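Local coordinates for SusD-like carbohydrate binding protein (Bacteroides vulgatus, PDB 3LEW) that probably binds carbohydrates at the bacterial outer membrane for nutrient uptake, at residues R194-I200 and N251-G257; N202-G207 and K228-D233; D233-M237 and R345-Y350. One frame throughout, in Å; residues are numbered along the deposited sequence.

Contact 1: R194-I200 and N251-G257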
loop_
_atom_site.group_PDB
_atom_site.type_symbol
_atom_site.label_atom_id
_atom_site.label_comp_id
_atom_site.label_asym_id
_atom_site.label_seq_id
_atom_site.Cartn_x
_atom_site.Cartn_y
_atom_site.Cartn_z
ATOM N N ARG A 194 19.830 1.062 -12.380
ATOM C CA ARG A 194 19.579 -0.011 -11.422
ATOM C C ARG A 194 19.375 -1.303 -12.222
ATOM O O ARG A 194 18.953 -1.262 -13.389
ATOM C CB ARG A 194 18.325 0.256 -10.576
ATOM C CG ARG A 194 17.062 0.417 -11.355
ATOM C CD ARG A 194 15.875 0.564 -10.399
ATOM N NE ARG A 194 14.669 0.912 -11.127
ATOM C CZ ARG A 194 13.424 0.614 -10.751
ATOM N NH1 ARG A 194 13.186 -0.059 -9.634
ATOM N NH2 ARG A 194 12.417 0.967 -11.536
ATOM N N ASP A 195 19.659 -2.431 -11.599
ATOM C CA ASP A 195 19.557 -3.728 -12.264
ATOM C C ASP A 195 18.431 -4.641 -11.784
ATOM O O ASP A 195 18.340 -5.785 -12.240
ATOM C CB ASP A 195 20.885 -4.495 -12.165
ATOM C CG ASP A 195 21.340 -4.701 -10.721
ATOM O OD1 ASP A 195 20.506 -4.758 -9.786
ATOM O OD2 ASP A 195 22.564 -4.741 -10.521
ATOM N N ALA A 196 17.556 -4.121 -10.925
ATOM C CA ALA A 196 16.451 -4.883 -10.415
ATOM C C ALA A 196 15.355 -3.967 -9.912
ATOM O O ALA A 196 15.631 -2.823 -9.501
ATOM C CB ALA A 196 16.936 -5.906 -9.301
ATOM N N LYS A 197 14.114 -4.446 -9.977
ATOM C CA LYS A 197 12.941 -3.613 -9.700
ATOM C C LYS A 197 12.757 -3.217 -8.252
ATOM O O LYS A 197 11.953 -2.321 -7.972
ATOM C CB LYS A 197 11.647 -4.241 -10.211
ATOM C CG LYS A 197 11.508 -4.195 -11.699
ATOM C CD LYS A 197 11.157 -2.768 -12.181
ATOM C CE LYS A 197 10.838 -2.786 -13.667
ATOM N NZ LYS A 197 9.521 -3.419 -13.941
ATOM N N HIS A 198 13.458 -3.864 -7.312
ATOM C CA HIS A 198 13.358 -3.439 -5.888
ATOM C C HIS A 198 14.350 -2.318 -5.571
ATOM O O HIS A 198 14.251 -1.673 -4.506
ATOM C CB HIS A 198 13.592 -4.631 -4.925
ATOM C CG HIS A 198 14.953 -5.261 -5.041
ATOM N ND1 HIS A 198 15.317 -6.061 -6.116
ATOM C CD2 HIS A 198 16.019 -5.223 -4.210
ATOM C CE1 HIS A 198 16.566 -6.469 -5.939
ATOM N NE2 HIS A 198 17.019 -5.963 -4.798
ATOM N N LYS A 199 15.331 -2.098 -6.456
ATOM C CA LYS A 199 16.375 -1.098 -6.226
ATOM C C LYS A 199 15.830 0.299 -6.520
ATOM O O LYS A 199 14.978 0.482 -7.381
ATOM C CB LYS A 199 17.577 -1.359 -7.130
ATOM C CG LYS A 199 18.341 -2.620 -6.801
ATOM C CD LYS A 199 19.056 -2.439 -5.432
ATOM C CE LYS A 199 20.482 -2.959 -5.413
ATOM N NZ LYS A 199 21.364 -2.181 -4.455
ATOM N N ILE A 200 16.257 1.271 -5.739
ATOM C CA ILE A 200 15.790 2.640 -5.874
ATOM C C ILE A 200 16.693 3.428 -6.832
ATOM O O ILE A 200 17.880 3.605 -6.589
ATOM C CB ILE A 200 15.779 3.331 -4.458
ATOM C CG1 ILE A 200 14.883 2.555 -3.499
ATOM C CG2 ILE A 200 15.411 4.804 -4.584
ATOM C CD1 ILE A 200 14.867 3.150 -2.094
ATOM N N ASN A 251 6.985 -6.794 -15.326
ATOM C CA ASN A 251 5.983 -5.940 -15.969
ATOM C C ASN A 251 6.501 -4.502 -16.115
ATOM O O ASN A 251 6.989 -3.893 -15.133
ATOM C CB ASN A 251 4.718 -6.060 -15.118
ATOM C CG ASN A 251 3.556 -5.300 -15.648
ATOM O OD1 ASN A 251 3.647 -4.104 -15.896
ATOM N ND2 ASN A 251 2.427 -6.002 -15.839
ATOM N N LYS A 252 6.392 -3.928 -17.325
ATOM C CA LYS A 252 6.943 -2.582 -17.584
ATOM C C LYS A 252 6.220 -1.443 -16.861
ATOM O O LYS A 252 6.734 -0.327 -16.801
ATOM C CB LYS A 252 7.004 -2.275 -19.081
ATOM C CG LYS A 252 8.145 -3.021 -19.807
ATOM C CD LYS A 252 8.052 -2.885 -21.361
ATOM C CE LYS A 252 6.869 -3.664 -21.925
ATOM N NZ LYS A 252 6.668 -3.387 -23.385
ATOM N N GLU A 253 5.028 -1.697 -16.348
ATOM C CA GLU A 253 4.336 -0.658 -15.598
ATOM C C GLU A 253 4.750 -0.636 -14.130
ATOM O O GLU A 253 4.453 0.311 -13.390
ATOM C CB GLU A 253 2.812 -0.840 -15.740
ATOM C CG GLU A 253 2.095 0.491 -15.606
ATOM C CD GLU A 253 0.618 0.394 -15.320
ATOM O OE1 GLU A 253 -0.154 -0.104 -16.191
ATOM O OE2 GLU A 253 0.206 0.818 -14.218
ATOM N N TRP A 254 5.370 -1.706 -13.652
ATOM C CA TRP A 254 5.845 -1.737 -12.267
ATOM C C TRP A 254 7.113 -0.907 -12.173
ATOM O O TRP A 254 8.137 -1.250 -12.746
ATOM C CB TRP A 254 6.131 -3.144 -11.769
ATOM C CG TRP A 254 4.985 -4.070 -11.616
ATOM C CD1 TRP A 254 3.821 -4.120 -12.368
ATOM C CD2 TRP A 254 4.911 -5.171 -10.696
ATOM N NE1 TRP A 254 3.032 -5.182 -11.952
ATOM C CE2 TRP A 254 3.681 -5.849 -10.943
ATOM C CE3 TRP A 254 5.770 -5.657 -9.698
ATOM C CZ2 TRP A 254 3.311 -6.981 -10.238
ATOM C CZ3 TRP A 254 5.416 -6.814 -9.010
ATOM C CH2 TRP A 254 4.171 -7.453 -9.279
ATOM N N ILE A 255 7.035 0.164 -11.402
ATOM C CA ILE A 255 8.184 0.999 -11.081
ATOM C C ILE A 255 9.009 0.380 -9.962
ATOM O O ILE A 255 10.232 0.423 -9.999
ATOM C CB ILE A 255 7.704 2.391 -10.655
ATOM C CG1 ILE A 255 6.999 3.068 -11.847
ATOM C CG2 ILE A 255 8.870 3.243 -10.184
ATOM C CD1 ILE A 255 6.304 4.383 -11.471
ATOM N N TRP A 256 8.330 -0.261 -9.013
ATOM C CA TRP A 256 8.972 -0.757 -7.823
ATOM C C TRP A 256 8.254 -1.989 -7.355
ATOM O O TRP A 256 7.011 -2.000 -7.259
ATOM C CB TRP A 256 8.898 0.325 -6.730
ATOM C CG TRP A 256 9.900 0.265 -5.619
ATOM C CD1 TRP A 256 11.176 -0.237 -5.659
ATOM C CD2 TRP A 256 9.779 0.909 -4.345
ATOM N NE1 TRP A 256 11.832 0.012 -4.479
ATOM C CE2 TRP A 256 10.984 0.677 -3.640
ATOM C CE3 TRP A 256 8.749 1.605 -3.703
ATOM C CZ2 TRP A 256 11.189 1.140 -2.329
ATOM C CZ3 TRP A 256 8.961 2.031 -2.420
ATOM C CH2 TRP A 256 10.162 1.793 -1.748
ATOM N N GLY A 257 9.023 -3.013 -7.037
ATOM C CA GLY A 257 8.451 -4.225 -6.546
ATOM C C GLY A 257 9.481 -5.203 -6.023
ATOM O O GLY A 257 10.685 -5.055 -6.244
HETATM O O HOH W 1 13.030 -7.131 -7.607
#
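Two side-chain clamps close on the backbone around a classic beta bulge, where Ile255 and Trp256 both face Met344 of the partner strand 341-345. Arg194 holds the bulge with both guanidinium ends: NH2 reaches Ile255 O at 2.7 Å and NH1 the same oxygen at 3.0 Å, while NH1 also bonds Lys199 O within its own loop at 2.9 Å. The second clamp is Lys197, whose NZ donates to Trp254 O at 2.8 Å and also bonds Val249 O. The type I turn from Ala196 to Lys199 presents the carbonyls of Lys197 and His198 to the strand, so that Gly257 N donates to Lys197 O at 3.2 Å and the indole Trp256 NE1 to His198 O at 2.9 Å. Beyond these bonds the Trp256 ring packs against Ile200, with CG1 of Ile200 4.1 Å from CZ2 of Trp256, and meets Phe127 edge-to-face. At the periphery, a water sits 2.9 Å from His198 ND1 and donates a weak 3.4 Å bond to Gly257 O.

Contact 2: N202-G207 and K228-D233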
loop_
_atom_site.group_PDB
_atom_site.type_symbol
_atom_site.label_atom_id
_atom_site.label_comp_id
_atom_site.label_asym_id
_atom_site.label_seq_id
_atom_site.Cartn_x
_atom_site.Cartn_y
_atom_site.Cartn_z
ATOM N N ASN A 202 16.516 7.050 -9.750
ATOM C CA ASN A 202 15.915 8.389 -9.834
ATOM C C ASN A 202 14.403 8.296 -10.022
ATOM O O ASN A 202 13.686 9.008 -9.359
ATOM C CB ASN A 202 16.614 9.229 -10.917
ATOM C CG ASN A 202 16.165 10.733 -10.911
ATOM O OD1 ASN A 202 16.788 11.591 -10.256
ATOM N ND2 ASN A 202 15.126 11.018 -11.626
ATOM N N GLU A 203 13.928 7.440 -10.919
ATOM C CA GLU A 203 12.489 7.296 -11.147
ATOM C C GLU A 203 11.722 6.864 -9.890
ATOM O O GLU A 203 10.638 7.386 -9.588
ATOM C CB GLU A 203 12.230 6.331 -12.313
ATOM C CG GLU A 203 10.757 6.113 -12.543
ATOM C CD GLU A 203 10.428 5.217 -13.720
ATOM O OE1 GLU A 203 11.343 4.651 -14.321
ATOM O OE2 GLU A 203 9.233 5.083 -14.023
ATOM N N VAL A 204 12.270 5.888 -9.168
ATOM C CA VAL A 204 11.652 5.414 -7.934
ATOM C C VAL A 204 11.547 6.556 -6.940
ATOM O O VAL A 204 10.484 6.774 -6.363
ATOM C CB VAL A 204 12.354 4.187 -7.306
ATOM C CG1 VAL A 204 11.682 3.782 -5.947
ATOM C CG2 VAL A 204 12.364 2.973 -8.271
ATOM N N VAL A 205 12.633 7.334 -6.775
ATOM C CA VAL A 205 12.587 8.501 -5.872
ATOM C C VAL A 205 11.478 9.507 -6.288
ATOM O O VAL A 205 10.723 9.972 -5.444
ATOM C CB VAL A 205 13.943 9.184 -5.759
ATOM C CG1 VAL A 205 13.836 10.431 -4.848
ATOM C CG2 VAL A 205 15.019 8.196 -5.180
ATOM N N LEU A 206 11.385 9.839 -7.576
ATOM C CA LEU A 206 10.355 10.747 -8.043
ATOM C C LEU A 206 8.973 10.197 -7.676
ATOM O O LEU A 206 8.081 10.958 -7.278
ATOM C CB LEU A 206 10.442 10.950 -9.576
ATOM C CG LEU A 206 11.602 11.814 -10.091
ATOM C CD1 LEU A 206 11.671 11.723 -11.613
ATOM C CD2 LEU A 206 11.425 13.315 -9.616
ATOM N N GLY A 207 8.793 8.879 -7.807
ATOM C CA GLY A 207 7.492 8.305 -7.557
ATOM C C GLY A 207 7.151 8.368 -6.077
ATOM O O GLY A 207 5.998 8.721 -5.691
ATOM N N LYS A 228 7.626 15.173 -13.775
ATOM C CA LYS A 228 9.009 14.734 -14.141
ATOM C C LYS A 228 9.044 13.251 -14.418
ATOM O O LYS A 228 9.669 12.815 -15.379
ATOM C CB LYS A 228 10.000 15.050 -13.010
ATOM C CG LYS A 228 10.408 16.527 -12.905
ATOM C CD LYS A 228 11.305 16.858 -11.658
ATOM C CE LYS A 228 11.890 18.294 -11.691
ATOM N NZ LYS A 228 13.129 18.358 -12.505
ATOM N N LEU A 229 8.387 12.468 -13.550
ATOM C CA LEU A 229 8.311 11.006 -13.686
ATOM C C LEU A 229 7.615 10.640 -14.994
ATOM O O LEU A 229 8.187 9.914 -15.838
ATOM C CB LEU A 229 7.655 10.361 -12.473
ATOM C CG LEU A 229 7.865 8.840 -12.387
ATOM C CD1 LEU A 229 7.640 8.294 -10.989
ATOM C CD2 LEU A 229 7.011 8.064 -13.410
ATOM N N LEU A 230 6.458 11.236 -15.251
ATOM C CA LEU A 230 5.724 10.871 -16.464
ATOM C C LEU A 230 6.436 11.291 -17.747
ATOM O O LEU A 230 6.245 10.638 -18.795
ATOM C CB LEU A 230 4.314 11.443 -16.427
ATOM C CG LEU A 230 3.372 10.887 -15.368
ATOM C CD1 LEU A 230 2.066 11.716 -15.256
ATOM C CD2 LEU A 230 3.072 9.394 -15.628
ATOM N N ALA A 231 7.262 12.344 -17.667
ATOM C CA ALA A 231 8.089 12.783 -18.825
ATOM C C ALA A 231 9.148 11.738 -19.166
ATOM O O ALA A 231 9.598 11.675 -20.295
ATOM C CB ALA A 231 8.734 14.141 -18.573
ATOM N N LYS A 232 9.541 10.935 -18.184
ATOM C CA LYS A 232 10.523 9.850 -18.354
ATOM C C LYS A 232 9.875 8.484 -18.602
ATOM O O LYS A 232 10.505 7.616 -19.185
ATOM C CB LYS A 232 11.353 9.693 -17.070
ATOM C CG LYS A 232 12.355 10.786 -16.795
ATOM C CD LYS A 232 12.844 10.656 -15.323
ATOM C CE LYS A 232 14.303 11.016 -15.167
ATOM N NZ LYS A 232 14.509 12.364 -14.548
ATOM N N ASP A 233 8.667 8.258 -18.066
ATOM C CA ASP A 233 8.039 6.951 -18.085
ATOM C C ASP A 233 6.525 7.082 -17.939
ATOM O O ASP A 233 6.043 7.364 -16.852
ATOM C CB ASP A 233 8.596 6.077 -16.957
ATOM C CG ASP A 233 8.039 4.646 -16.971
ATOM O OD1 ASP A 233 7.351 4.248 -17.968
ATOM O OD2 ASP A 233 8.294 3.906 -15.964
#
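Helix 202-215 starts with Asn202, whose side chain reaches toward the end of Lys232, a lysine that forms a salt bridge with Glu190. One residue on, Glu203 reaches across to Asp233, in the loop that follows the partner helix, its OE2 only 2.5 Å from OD2 of Asp233. Its carbonyl O also meets CD1 of Leu229 at 3.4 Å. Leu206 is the central contact: its CB lies 4.1 Å from CB of Leu229, and its CD1 is 4.0 Å from both CB of Lys228 and CD of Lys232. Gly207 then lets Leu229 in close, with CD1 of Leu229 3.4 Å from Gly207 N. The short helical segments run roughly antiparallel, their axes 9.6 Å apart at 141°, two successive helices packed as a helical hairpin, consistent with the TPR-like repeats of SusD proteins. Apolar carbons thus hold the middle of the pair and the aliphatic parts of the lysines extend that surface, while the short distance between the two acids implies that one of them probably carries a proton.

Contact 3: D233-M237 and R345-Y350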
loop_
_atom_site.group_PDB
_atom_site.type_symbol
_atom_site.label_atom_id
_atom_site.label_comp_id
_atom_site.label_asym_id
_atom_site.label_seq_id
_atom_site.Cartn_x
_atom_site.Cartn_y
_atom_site.Cartn_z
ATOM N N ASP A 233 8.667 8.258 -18.066
ATOM C CA ASP A 233 8.039 6.951 -18.085
ATOM C C ASP A 233 6.525 7.082 -17.939
ATOM O O ASP A 233 6.043 7.364 -16.852
ATOM C CB ASP A 233 8.596 6.077 -16.957
ATOM C CG ASP A 233 8.039 4.646 -16.971
ATOM O OD1 ASP A 233 7.351 4.248 -17.968
ATOM O OD2 ASP A 233 8.294 3.906 -15.964
ATOM N N ASN A 234 5.792 6.907 -19.033
ATOM C CA ASN A 234 4.325 7.069 -19.011
ATOM C C ASN A 234 3.596 5.804 -19.454
ATOM O O ASN A 234 2.398 5.822 -19.777
ATOM C CB ASN A 234 3.935 8.330 -19.814
ATOM C CG ASN A 234 4.014 8.144 -21.315
ATOM O OD1 ASN A 234 3.440 8.944 -22.069
ATOM N ND2 ASN A 234 4.716 7.129 -21.766
ATOM N N TYR A 235 4.309 4.681 -19.377
ATOM C CA TYR A 235 3.803 3.393 -19.830
ATOM C C TYR A 235 2.601 2.929 -19.006
ATOM O O TYR A 235 2.605 2.988 -17.776
ATOM C CB TYR A 235 4.864 2.316 -19.722
ATOM C CG TYR A 235 4.423 0.989 -20.264
ATOM C CD1 TYR A 235 4.447 0.747 -21.617
ATOM C CD2 TYR A 235 3.982 -0.045 -19.429
ATOM C CE1 TYR A 235 4.044 -0.475 -22.145
ATOM C CE2 TYR A 235 3.580 -1.301 -19.964
ATOM C CZ TYR A 235 3.634 -1.508 -21.319
ATOM O OH TYR A 235 3.242 -2.702 -21.929
ATOM N N LEU A 236 1.562 2.497 -19.703
ATOM C CA LEU A 236 0.448 1.834 -19.064
ATOM C C LEU A 236 0.300 0.457 -19.705
ATOM O O LEU A 236 0.330 0.339 -20.941
ATOM C CB LEU A 236 -0.851 2.640 -19.218
ATOM C CG LEU A 236 -0.970 3.939 -18.386
ATOM C CD1 LEU A 236 -2.242 4.739 -18.696
ATOM C CD2 LEU A 236 -0.903 3.639 -16.858
HETATM N N MSE A 237 0.141 -0.572 -18.875
HETATM C CA MSE A 237 0.196 -1.958 -19.354
HETATM C C MSE A 237 -1.016 -2.306 -20.203
HETATM O O MSE A 237 -2.063 -1.643 -20.151
HETATM C CB MSE A 237 0.372 -2.935 -18.181
HETATM C CG MSE A 237 -0.840 -3.100 -17.272
HETATM SE SE MSE A 237 -0.570 -4.437 -15.931
HETATM C CE MSE A 237 0.062 -3.198 -14.620
ATOM N N ARG A 345 3.249 1.414 -9.279
ATOM C CA ARG A 345 3.077 1.341 -10.720
ATOM C C ARG A 345 2.875 2.726 -11.332
ATOM O O ARG A 345 2.449 3.688 -10.663
ATOM C CB ARG A 345 1.839 0.504 -11.056
ATOM C CG ARG A 345 1.890 -0.854 -10.508
ATOM C CD ARG A 345 0.769 -1.696 -11.124
ATOM N NE ARG A 345 -0.564 -1.433 -10.581
ATOM C CZ ARG A 345 -1.616 -0.980 -11.259
ATOM N NH1 ARG A 345 -1.552 -0.642 -12.548
ATOM N NH2 ARG A 345 -2.795 -0.915 -10.638
ATOM N N VAL A 346 3.125 2.807 -12.628
ATOM C CA VAL A 346 2.923 4.068 -13.351
ATOM C C VAL A 346 1.456 4.563 -13.244
ATOM O O VAL A 346 1.225 5.770 -13.144
ATOM C CB VAL A 346 3.356 3.980 -14.829
ATOM C CG1 VAL A 346 3.230 5.432 -15.519
ATOM C CG2 VAL A 346 4.828 3.453 -14.958
ATOM N N ALA A 347 0.473 3.674 -13.255
ATOM C CA ALA A 347 -0.897 4.116 -13.124
ATOM C C ALA A 347 -1.128 4.977 -11.878
ATOM O O ALA A 347 -1.941 5.902 -11.924
ATOM C CB ALA A 347 -1.892 2.904 -13.111
ATOM N N GLU A 348 -0.514 4.630 -10.750
ATOM C CA GLU A 348 -0.618 5.450 -9.553
ATOM C C GLU A 348 -0.083 6.858 -9.783
ATOM O O GLU A 348 -0.610 7.822 -9.213
ATOM C CB GLU A 348 0.126 4.778 -8.385
ATOM C CG GLU A 348 0.027 5.574 -7.072
ATOM C CD GLU A 348 1.025 5.160 -6.002
ATOM O OE1 GLU A 348 1.720 4.146 -6.140
ATOM O OE2 GLU A 348 1.131 5.914 -4.998
ATOM N N ILE A 349 0.993 6.976 -10.576
ATOM C CA ILE A 349 1.597 8.290 -10.864
ATOM C C ILE A 349 0.653 9.129 -11.700
ATOM O O ILE A 349 0.507 10.315 -11.434
ATOM C CB ILE A 349 2.987 8.166 -11.530
ATOM C CG1 ILE A 349 3.901 7.202 -10.741
ATOM C CG2 ILE A 349 3.627 9.540 -11.702
ATOM C CD1 ILE A 349 4.048 7.576 -9.211
ATOM N N TYR A 350 -0.044 8.521 -12.665
ATOM C CA TYR A 350 -1.080 9.261 -13.408
ATOM C C TYR A 350 -2.155 9.781 -12.445
ATOM O O TYR A 350 -2.602 10.915 -12.534
ATOM C CB TYR A 350 -1.790 8.375 -14.428
ATOM C CG TYR A 350 -1.140 8.229 -15.781
ATOM C CD1 TYR A 350 -0.114 7.316 -15.997
ATOM C CD2 TYR A 350 -1.585 8.970 -16.849
ATOM C CE1 TYR A 350 0.460 7.142 -17.240
ATOM C CE2 TYR A 350 -0.999 8.815 -18.118
ATOM C CZ TYR A 350 0.005 7.870 -18.311
ATOM O OH TYR A 350 0.549 7.717 -19.597
#
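Leu236 lays its side chain over one face of the Tyr350 ring, a CH-pi contact with CD1 of Leu236 4.1 Å from the ring centroid of Tyr350 and 20° off the ring normal. Here the loop after helix 219-232 crosses the first turn of helix 346-359, part of the helical, TPR-like framework expected of a SusD-family protein. The other methyl of Leu236, CD2, rests on Ala347, 3.9 Å from its CB, and Leu236 CG comes within 3.7 Å of Tyr350 CE1. The tyrosine does two jobs: besides offering a ring face to Leu236, its OH donates a hydrogen bond to Asn234 O at 2.7 Å, tying the helix to the loop backbone.

Val346, at the start of the helix, points its CA-to-CB bond into the loop and fills the space under it. Its CG2 lies 3.6 Å from Asp233 OD2, its CG1 4.0 Å from Asn234 C, and its CB 3.2 Å from Tyr235 O, a carbonyl that is buried with no polar partner. The Tyr235 side chain leaves in another direction, its hydroxyl bonding Glu241. Within the loop, Tyr235 N makes a weak 3.4 Å hydrogen bond to Asp233 OD1. On the strand side of the helix start, Arg345 has its charge met by Glu405, Glu253 and Glu401. Residue 237 is a selenomethionine, and the end of its side chain lies against that guanidinium, with CE of Met237 3.7 Å from NH1 of Arg345.

The three contacts form one cluster on the same side of the chain's centre. The centres of contacts 1 and 2 are about 12 Å apart. Those of contacts 1 and 3 are about 13 Å apart, and those of contacts 2 and 3 about 10 Å. Along the chain contact 2 is nested within the loop closed by contact 1, and contact 3 follows contact 2 directly, sharing Asp233, while its segments alternate with those of contact 1. Strand 254-258 pairs with strand 341-345, which runs straight into helix 346-359. Glu253 joins contacts 1 and 3 by a salt bridge to Arg345. The consecutive helices 202-215 and 219-232 thus meet the much later helix 346-359 beside this two-stranded sheet, bringing distant parts of the chain together.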